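Local structure of hypothetical protein yfcE (Escherichia coli, 1SU1) at residues M25-D33 against Y182-L190; H35-L45 against E73-L84. The protein belongs to the calcineurin-like phosphoesterase superfamily and binds two zinc ions per chain. All blocks are in the same frame, centred on the assembly; numbering follows the deposited sequence.

Interaction 1: M25-D33 against Y182-L190. With ZN (zinc ion), chain F.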
loop_
_atom_site.group_PDB
_atom_site.type_symbol
_atom_site.label_atom_id
_atom_site.label_comp_id
_atom_site.label_asym_id
_atom_site.label_seq_id
_atom_site.Cartn_x
_atom_site.Cartn_y
_atom_site.Cartn_z
ATOM N N MET A 25 -31.097 18.217 6.065
ATOM C CA MET A 25 -30.650 17.384 4.913
ATOM C C MET A 25 -29.252 16.830 5.200
ATOM O O MET A 25 -29.102 15.649 5.519
ATOM C CB MET A 25 -30.620 18.227 3.634
ATOM C CG MET A 25 -30.878 17.455 2.343
ATOM S SD MET A 25 -32.619 17.502 1.838
ATOM C CE MET A 25 -33.024 15.769 1.741
ATOM N N MET A 26 -28.236 17.689 5.099
ATOM C CA MET A 26 -26.853 17.275 5.341
ATOM C C MET A 26 -25.964 18.429 5.818
ATOM O O MET A 26 -25.803 19.425 5.113
ATOM C CB MET A 26 -26.252 16.689 4.058
ATOM C CG MET A 26 -24.840 16.138 4.201
ATOM S SD MET A 26 -24.793 14.346 4.119
ATOM C CE MET A 26 -23.959 13.951 5.642
ATOM N N LYS A 27 -25.368 18.279 6.999
ATOM C CA LYS A 27 -24.487 19.310 7.536
ATOM C C LYS A 27 -23.137 18.736 7.952
ATOM O O LYS A 27 -23.063 17.865 8.805
ATOM C CB LYS A 27 -25.151 20.004 8.735
ATOM C CG LYS A 27 -24.413 21.247 9.211
ATOM C CD LYS A 27 -25.240 22.047 10.217
ATOM C CE LYS A 27 -24.509 23.317 10.632
ATOM N NZ LYS A 27 -25.337 24.174 11.532
ATOM N N LEU A 28 -22.063 19.245 7.365
ATOM C CA LEU A 28 -20.737 18.750 7.700
ATOM C C LEU A 28 -19.703 19.855 7.908
ATOM O O LEU A 28 -19.754 20.896 7.262
ATOM C CB LEU A 28 -20.229 17.823 6.588
ATOM C CG LEU A 28 -21.163 16.732 6.058
ATOM C CD1 LEU A 28 -20.607 16.207 4.734
ATOM C CD2 LEU A 28 -21.315 15.635 7.075
ATOM N N MET A 29 -18.755 19.603 8.805
ATOM C CA MET A 29 -17.668 20.534 9.061
ATOM C C MET A 29 -16.381 19.882 8.548
ATOM O O MET A 29 -16.182 18.684 8.718
ATOM C CB MET A 29 -17.535 20.825 10.558
ATOM C CG MET A 29 -16.424 21.830 10.869
ATOM S SD MET A 29 -16.360 22.328 12.623
ATOM C CE MET A 29 -14.741 23.075 12.670
ATOM N N PHE A 30 -15.515 20.681 7.934
ATOM C CA PHE A 30 -14.246 20.207 7.393
ATOM C C PHE A 30 -13.043 20.912 8.008
ATOM O O PHE A 30 -13.050 22.128 8.186
ATOM C CB PHE A 30 -14.176 20.434 5.879
ATOM C CG PHE A 30 -15.313 19.821 5.112
ATOM C CD1 PHE A 30 -16.550 20.460 5.050
ATOM C CD2 PHE A 30 -15.147 18.603 4.443
ATOM C CE1 PHE A 30 -17.610 19.895 4.330
ATOM C CE2 PHE A 30 -16.195 18.033 3.727
ATOM C CZ PHE A 30 -17.429 18.677 3.668
ATOM N N ALA A 31 -12.011 20.135 8.318
ATOM C CA ALA A 31 -10.760 20.648 8.857
ATOM C C ALA A 31 -9.653 19.915 8.086
ATOM O O ALA A 31 -9.744 18.702 7.880
ATOM C CB ALA A 31 -10.658 20.337 10.345
ATOM N N SER A 32 -8.615 20.636 7.673
ATOM C CA SER A 32 -7.528 20.021 6.927
ATOM C C SER A 32 -6.153 20.585 7.279
ATOM O O SER A 32 -6.031 21.718 7.735
ATOM C CB SER A 32 -7.772 20.181 5.417
ATOM O OG SER A 32 -6.763 19.520 4.662
ATOM N N ASP A 33 -5.124 19.770 7.055
ATOM C CA ASP A 33 -3.737 20.138 7.303
ATOM C C ASP A 33 -3.508 20.786 8.682
ATOM O O ASP A 33 -3.055 21.940 8.789
ATOM C CB ASP A 33 -3.260 21.061 6.176
ATOM C CG ASP A 33 -3.272 20.363 4.798
ATOM O OD1 ASP A 33 -2.242 19.759 4.394
ATOM O OD2 ASP A 33 -4.327 20.394 4.126
ATOM N N TYR A 182 -11.293 26.767 7.949
ATOM C CA TYR A 182 -11.967 25.481 8.035
ATOM C C TYR A 182 -13.095 25.535 7.012
ATOM O O TYR A 182 -13.241 26.537 6.315
ATOM C CB TYR A 182 -12.512 25.200 9.446
ATOM C CG TYR A 182 -13.661 26.068 9.928
ATOM C CD1 TYR A 182 -13.466 27.414 10.250
ATOM C CD2 TYR A 182 -14.928 25.517 10.139
ATOM C CE1 TYR A 182 -14.508 28.190 10.773
ATOM C CE2 TYR A 182 -15.973 26.280 10.659
ATOM C CZ TYR A 182 -15.754 27.615 10.978
ATOM O OH TYR A 182 -16.780 28.361 11.502
ATOM N N GLY A 183 -13.887 24.472 6.905
ATOM C CA GLY A 183 -14.959 24.478 5.922
ATOM C C GLY A 183 -16.255 23.933 6.466
ATOM O O GLY A 183 -16.282 23.295 7.510
ATOM N N MET A 184 -17.342 24.190 5.754
ATOM C CA MET A 184 -18.646 23.723 6.195
ATOM C C MET A 184 -19.556 23.448 5.002
ATOM O O MET A 184 -19.453 24.102 3.966
ATOM C CB MET A 184 -19.308 24.788 7.090
ATOM C CG MET A 184 -20.484 24.296 7.926
ATOM S SD MET A 184 -19.969 23.371 9.396
ATOM C CE MET A 184 -18.577 24.354 9.940
ATOM N N LEU A 185 -20.433 22.464 5.156
ATOM C CA LEU A 185 -21.407 22.141 4.125
ATOM C C LEU A 185 -22.723 22.341 4.850
ATOM O O LEU A 185 -22.960 21.719 5.885
ATOM C CB LEU A 185 -21.281 20.676 3.674
ATOM C CG LEU A 185 -22.132 20.083 2.524
ATOM C CD1 LEU A 185 -23.135 19.085 3.077
ATOM C CD2 LEU A 185 -22.825 21.166 1.724
ATOM N N ASP A 186 -23.554 23.245 4.351
ATOM C CA ASP A 186 -24.841 23.457 4.977
ATOM C C ASP A 186 -25.886 23.203 3.912
ATOM O O ASP A 186 -26.363 24.126 3.237
ATOM C CB ASP A 186 -24.959 24.870 5.545
ATOM C CG ASP A 186 -26.231 25.057 6.363
ATOM O OD1 ASP A 186 -26.613 24.111 7.098
ATOM O OD2 ASP A 186 -26.847 26.144 6.274
ATOM N N ASN A 187 -26.192 21.918 3.749
ATOM C CA ASN A 187 -27.163 21.441 2.778
ATOM C C ASN A 187 -26.709 21.603 1.324
ATOM O O ASN A 187 -26.293 20.620 0.706
ATOM C CB ASN A 187 -28.509 22.126 3.019
ATOM C CG ASN A 187 -29.002 21.933 4.449
ATOM O OD1 ASN A 187 -29.006 20.816 4.970
ATOM N ND2 ASN A 187 -29.415 23.023 5.087
ATOM N N ASP A 188 -26.764 22.817 0.777
ATOM C CA ASP A 188 -26.351 23.024 -0.610
ATOM C C ASP A 188 -25.264 24.068 -0.863
ATOM O O ASP A 188 -25.039 24.457 -2.010
ATOM C CB ASP A 188 -27.561 23.358 -1.482
ATOM C CG ASP A 188 -28.287 24.616 -1.020
ATOM O OD1 ASP A 188 -27.605 25.574 -0.583
ATOM O OD2 ASP A 188 -29.537 24.653 -1.105
ATOM N N VAL A 189 -24.588 24.523 0.188
ATOM C CA VAL A 189 -23.519 25.502 0.007
ATOM C C VAL A 189 -22.266 25.070 0.748
ATOM O O VAL A 189 -22.344 24.562 1.864
ATOM C CB VAL A 189 -23.935 26.926 0.507
ATOM C CG1 VAL A 189 -22.766 27.897 0.332
ATOM C CG2 VAL A 189 -25.153 27.429 -0.273
ATOM N N LEU A 190 -21.115 25.247 0.105
ATOM C CA LEU A 190 -19.838 24.898 0.712
ATOM C C LEU A 190 -19.090 26.201 0.986
ATOM O O LEU A 190 -18.873 26.997 0.071
ATOM C CB LEU A 190 -19.014 24.022 -0.235
ATOM C CG LEU A 190 -19.408 22.542 -0.333
ATOM C CD1 LEU A 190 -18.798 21.931 -1.586
ATOM C CD2 LEU A 190 -18.941 21.811 0.920
HETATM ZN ZN ZN F . -0.387 19.954 4.637
#
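Strands 27-31 and 182-186 run antiparallel, their axes 4.4 Å apart, and are joined by backbone hydrogen bonds at the Leu-28/Leu-185 and Phe-30/Gly-183 pairs. This is the centre of one sheet of the metallophosphoesterase fold: the first strand has strand 55-58 on its other side, and its C-terminal end runs on into the metal site, where Asp-33 OD1 binds zinc at 1.9 Å together with His-35 and His-153.

On the face that carries Met-29 and Met-184, Met-29 packs against helix 38-51. It is fully extended, with CG anti to the backbone N (chi1 -179°); its side chain and that of Tyr-182 cross at about a right angle, and Met-29 CE ends 3.5 Å from Tyr-182 CD2, while its sulfur makes an oblique Met-aromatic contact with the same ring. Met-184 instead bends back at chi2 and chi3, and its CE presses on Met-29 CG at 3.4 Å, a tight fit. Farther along, the Lys-27 chain passes Asp-186 without an ion pair, and its NZ is hydrogen-bonded to Ser-51 O.

Phe-30 lies on the opposite face, beside Leu-185 and pointing the same way; Leu-185 CB comes to the ring edge, 3.8 Å from Phe-30 CE1. Gly-183, directly across from Phe-30, leaves the backbone next to the ring edge. Leu-185 CD1 also reaches Met-26 CG, at 3.6 Å.

Beyond the paired strands, Asn-187 grips Met-26 twice: its backbone N donates to Met-26 O, while Asn-187 OD1 accepts from Met-26 N at 3.2 Å, in the carbonyl plane of the amide.

Interaction 2: H35-L45 against E73-L84; sequences HGSLPATERVL and EGYAPAKVVERL. Unlike the reference sequence in segment 73-84: Val-81 (reference Ala). With ZN (zinc ion), chain F.
The Arg-83 side chain packs as a knob into the hole between Leu-38, Thr-41, Glu-42 and Leu-45, and its guanidinium turns to Glu-42. The carboxylate and guanidinium planes lie 36° apart, and Glu-42 OE2 forms the salt bridge with Arg-83 NH2 at 3.0 Å. A bend at chi2 (-67°) folds the arginine toward this partner. One turn further on, Leu-45 CD2 lies against Arg-83 O, while Leu-45 CD1 meets Leu-84 CD2 with the side chains crossing near a right angle.

Thr-41 faces Val-80. Its hydroxyl donates to Ser-37 O at 2.8 Å, from the opposite face of that carbonyl to Thr-41 N, and this bond holds the methyl CG2 toward Leu-84 CD2, 3.9 Å away. Leu-38 slants across the Lys-79 chain, its CD2 against Lys-79 CG.

Three hydrogen bonds join the segments just before the helices: Ser-37, at the N-cap position, donates OG to Glu-73 O at 2.9 Å, and two backbone bonds run from Leu-38 N to Gly-74 O and from Ala-76 N to Gly-36 O. Gly-36 leaves room for the Tyr-75 ring, whose edge meets His-35 O. His-35 NE2 binds zinc, its ND1 hydrogen-bonded to Asn-64 O.

In this calcineurin-like phosphoesterase domain, helix segments 38-45 and 77-84 run nearly parallel, 12° apart; helix 38-51 packs through Val-44 on strand 27-31 and through Leu-38, Thr-41 and Leu-45 on helix 77-85.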
loop_
_atom_site.group_PDB
_atom_site.type_symbol
_atom_site.label_atom_id
_atom_site.label_comp_id
_atom_site.label_asym_id
_atom_site.label_seq_id
_atom_site.Cartn_x
_atom_site.Cartn_y
_atom_site.Cartn_z
ATOM N N HIS A 35 -1.458 19.441 10.973
ATOM C CA HIS A 35 -0.017 19.345 11.188
ATOM C C HIS A 35 0.462 19.474 12.637
ATOM O O HIS A 35 1.531 20.030 12.897
ATOM C CB HIS A 35 0.709 20.390 10.333
ATOM C CG HIS A 35 0.701 20.089 8.863
ATOM N ND1 HIS A 35 1.410 19.040 8.313
ATOM C CD2 HIS A 35 0.103 20.721 7.826
ATOM C CE1 HIS A 35 1.251 19.042 7.002
ATOM N NE2 HIS A 35 0.462 20.051 6.681
ATOM N N GLY A 36 -0.322 18.968 13.579
ATOM C CA GLY A 36 0.089 19.018 14.973
ATOM C C GLY A 36 -0.160 20.297 15.776
ATOM O O GLY A 36 0.262 20.374 16.926
ATOM N N SER A 37 -0.815 21.294 15.181
ATOM C CA SER A 37 -1.105 22.557 15.870
ATOM C C SER A 37 -2.196 22.398 16.928
ATOM O O SER A 37 -3.366 22.217 16.596
ATOM C CB SER A 37 -1.542 23.620 14.857
ATOM O OG SER A 37 -1.813 24.854 15.495
ATOM N N LEU A 38 -1.817 22.447 18.200
ATOM C CA LEU A 38 -2.804 22.305 19.274
ATOM C C LEU A 38 -3.842 23.447 19.319
ATOM O O LEU A 38 -5.032 23.202 19.528
ATOM C CB LEU A 38 -2.097 22.186 20.631
ATOM C CG LEU A 38 -2.987 22.127 21.880
ATOM C CD1 LEU A 38 -4.029 21.021 21.733
ATOM C CD2 LEU A 38 -2.124 21.886 23.105
ATOM N N PRO A 39 -3.409 24.708 19.121
ATOM C CA PRO A 39 -4.378 25.818 19.156
ATOM C C PRO A 39 -5.446 25.667 18.067
ATOM O O PRO A 39 -6.644 25.818 18.327
ATOM C CB PRO A 39 -3.506 27.064 18.939
ATOM C CG PRO A 39 -2.175 26.642 19.503
ATOM C CD PRO A 39 -2.032 25.218 19.004
ATOM N N ALA A 40 -5.012 25.378 16.843
ATOM C CA ALA A 40 -5.960 25.198 15.751
ATOM C C ALA A 40 -6.929 24.070 16.100
ATOM O O ALA A 40 -8.124 24.176 15.855
ATOM C CB ALA A 40 -5.214 24.887 14.458
ATOM N N THR A 41 -6.411 23.005 16.709
ATOM C CA THR A 41 -7.231 21.852 17.093
ATOM C C THR A 41 -8.291 22.176 18.144
ATOM O O THR A 41 -9.453 21.768 18.029
ATOM C CB THR A 41 -6.352 20.700 17.645
ATOM O OG1 THR A 41 -5.404 20.315 16.648
ATOM C CG2 THR A 41 -7.198 19.502 18.029
ATOM N N GLU A 42 -7.902 22.892 19.191
ATOM C CA GLU A 42 -8.876 23.229 20.224
ATOM C C GLU A 42 -9.980 24.128 19.679
ATOM O O GLU A 42 -11.143 23.961 20.025
ATOM C CB GLU A 42 -8.160 23.834 21.438
ATOM C CG GLU A 42 -7.537 22.714 22.274
ATOM C CD GLU A 42 -6.584 23.184 23.352
ATOM O OE1 GLU A 42 -6.004 24.278 23.206
ATOM O OE2 GLU A 42 -6.397 22.434 24.338
ATOM N N ARG A 43 -9.622 25.036 18.784
ATOM C CA ARG A 43 -10.593 25.936 18.173
ATOM C C ARG A 43 -11.541 25.158 17.249
ATOM O O ARG A 43 -12.768 25.353 17.291
ATOM C CB ARG A 43 -9.853 27.029 17.398
ATOM C CG ARG A 43 -10.738 27.986 16.594
ATOM C CD ARG A 43 -11.689 28.816 17.459
ATOM N NE ARG A 43 -12.252 29.905 16.661
ATOM C CZ ARG A 43 -13.334 30.616 16.984
ATOM N NH1 ARG A 43 -13.999 30.357 18.105
ATOM N NH2 ARG A 43 -13.750 31.591 16.178
ATOM N N VAL A 44 -10.973 24.280 16.415
ATOM C CA VAL A 44 -11.778 23.461 15.510
ATOM C C VAL A 44 -12.810 22.709 16.326
ATOM O O VAL A 44 -13.987 22.642 15.964
ATOM C CB VAL A 44 -10.913 22.403 14.766
ATOM C CG1 VAL A 44 -11.813 21.334 14.146
ATOM C CG2 VAL A 44 -10.073 23.065 13.696
ATOM N N LEU A 45 -12.352 22.128 17.428
ATOM C CA LEU A 45 -13.228 21.356 18.296
ATOM C C LEU A 45 -14.305 22.179 19.016
ATOM O O LEU A 45 -15.386 21.657 19.307
ATOM C CB LEU A 45 -12.394 20.566 19.312
ATOM C CG LEU A 45 -11.953 19.145 18.906
ATOM C CD1 LEU A 45 -11.398 19.128 17.497
ATOM C CD2 LEU A 45 -10.904 18.644 19.894
ATOM N N GLU A 73 2.452 27.136 14.683
ATOM C CA GLU A 73 2.276 27.738 16.006
ATOM C C GLU A 73 1.614 26.733 16.945
ATOM O O GLU A 73 0.628 26.092 16.574
ATOM C CB GLU A 73 1.395 28.995 15.908
ATOM C CG GLU A 73 2.138 30.283 15.552
ATOM C CD GLU A 73 1.201 31.487 15.413
ATOM O OE1 GLU A 73 0.264 31.620 16.235
ATOM O OE2 GLU A 73 1.410 32.303 14.489
ATOM N N GLY A 74 2.158 26.590 18.152
ATOM C CA GLY A 74 1.577 25.674 19.121
ATOM C C GLY A 74 1.697 24.188 18.795
ATOM O O GLY A 74 0.818 23.391 19.143
ATOM N N TYR A 75 2.787 23.813 18.135
ATOM C CA TYR A 75 3.037 22.422 17.756
ATOM C C TYR A 75 3.093 21.522 18.984
ATOM O O TYR A 75 4.048 21.583 19.751
ATOM C CB TYR A 75 4.364 22.333 16.991
ATOM C CG TYR A 75 4.631 20.976 16.400
ATOM C CD1 TYR A 75 3.865 20.497 15.332
ATOM C CD2 TYR A 75 5.634 20.154 16.918
ATOM C CE1 TYR A 75 4.089 19.235 14.792
ATOM C CE2 TYR A 75 5.870 18.884 16.380
ATOM C CZ TYR A 75 5.089 18.436 15.320
ATOM O OH TYR A 75 5.294 17.184 14.803
ATOM N N ALA A 76 2.071 20.688 19.166
ATOM C CA ALA A 76 2.020 19.774 20.309
ATOM C C ALA A 76 1.248 18.485 19.961
ATOM O O ALA A 76 0.167 18.209 20.518
ATOM C CB ALA A 76 1.370 20.466 21.501
ATOM N N PRO A 77 1.819 17.661 19.062
ATOM C CA PRO A 77 1.260 16.387 18.578
ATOM C C PRO A 77 0.605 15.519 19.647
ATOM O O PRO A 77 -0.549 15.115 19.513
ATOM C CB PRO A 77 2.470 15.686 17.956
ATOM C CG PRO A 77 3.313 16.806 17.502
ATOM C CD PRO A 77 3.221 17.807 18.629
ATOM N N ALA A 78 1.353 15.222 20.705
ATOM C CA ALA A 78 0.839 14.379 21.770
ATOM C C ALA A 78 -0.485 14.899 22.308
ATOM O O ALA A 78 -1.433 14.130 22.484
ATOM C CB ALA A 78 1.859 14.275 22.892
ATOM N N LYS A 79 -0.563 16.203 22.559
ATOM C CA LYS A 79 -1.798 16.771 23.095
ATOM C C LYS A 79 -2.914 16.790 22.056
ATOM O O LYS A 79 -4.070 16.545 22.385
ATOM C CB LYS A 79 -1.555 18.187 23.640
ATOM C CG LYS A 79 -2.683 18.707 24.520
ATOM C CD LYS A 79 -2.851 17.859 25.778
ATOM C CE LYS A 79 -3.992 18.378 26.652
ATOM N NZ LYS A 79 -4.163 17.577 27.902
ATOM N N VAL A 80 -2.585 17.085 20.803
ATOM C CA VAL A 80 -3.623 17.086 19.765
ATOM C C VAL A 80 -4.336 15.727 19.729
ATOM O O VAL A 80 -5.557 15.658 19.512
ATOM C CB VAL A 80 -3.046 17.381 18.365
ATOM C CG1 VAL A 80 -4.100 17.124 17.303
ATOM C CG2 VAL A 80 -2.586 18.830 18.284
ATOM N N VAL A 81 -3.578 14.658 19.982
ATOM C CA VAL A 81 -4.128 13.303 19.986
ATOM C C VAL A 81 -5.220 13.126 21.041
ATOM O O VAL A 81 -6.317 12.644 20.739
ATOM C CB VAL A 81 -3.012 12.248 20.237
ATOM C CG1 VAL A 81 -3.620 10.876 20.443
ATOM C CG2 VAL A 81 -2.051 12.232 19.072
ATOM N N GLU A 82 -4.904 13.488 22.282
ATOM C CA GLU A 82 -5.858 13.387 23.388
ATOM C C GLU A 82 -7.143 14.138 23.053
ATOM O O GLU A 82 -8.248 13.645 23.295
ATOM C CB GLU A 82 -5.274 13.994 24.674
ATOM C CG GLU A 82 -4.397 13.079 25.500
ATOM C CD GLU A 82 -3.718 13.819 26.658
ATOM O OE1 GLU A 82 -4.419 14.572 27.378
ATOM O OE2 GLU A 82 -2.489 13.644 26.851
ATOM N N ARG A 83 -6.989 15.337 22.499
ATOM C CA ARG A 83 -8.136 16.171 22.155
ATOM C C ARG A 83 -8.989 15.624 21.007
ATOM O O ARG A 83 -10.222 15.631 21.085
ATOM C CB ARG A 83 -7.663 17.591 21.840
ATOM C CG ARG A 83 -7.169 18.376 23.072
ATOM C CD ARG A 83 -8.313 18.672 24.048
ATOM N NE ARG A 83 -8.026 19.807 24.924
ATOM C CZ ARG A 83 -7.369 19.730 26.079
ATOM N NH1 ARG A 83 -6.922 18.562 26.520
ATOM N NH2 ARG A 83 -7.153 20.825 26.796
ATOM N N LEU A 84 -8.356 15.141 19.938
ATOM C CA LEU A 84 -9.145 14.595 18.835
ATOM C C LEU A 84 -9.882 13.320 19.253
ATOM O O LEU A 84 -10.995 13.068 18.801
ATOM C CB LEU A 84 -8.260 14.327 17.610
ATOM C CG LEU A 84 -7.723 15.577 16.903
ATOM C CD1 LEU A 84 -6.782 15.184 15.786
ATOM C CD2 LEU A 84 -8.891 16.400 16.360
HETATM ZN ZN ZN F . -0.387 19.954 4.637
#

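Strand 27-31 of interaction 1 leads straight into helix 38-51 of interaction 2, and the short connection between them supplies two ligands of one zinc ion: Asp-33 from the first contact and His-35 from the second bind the same ion, His-35 NE2 at 2.2 Å, with His-153 as another ligand. The centres of the two contacts lie about 20 Å apart, yet strand and helix touch directly, Met-29 CE coming within 3.4 Å of Val-44 O and Ala-31 CB within 4.1 Å of Val-44 CG1. A second zinc ion lies about 5 Å from the His-35 side chain; it is held by Asp-61, Asn-97, His-129 and His-151.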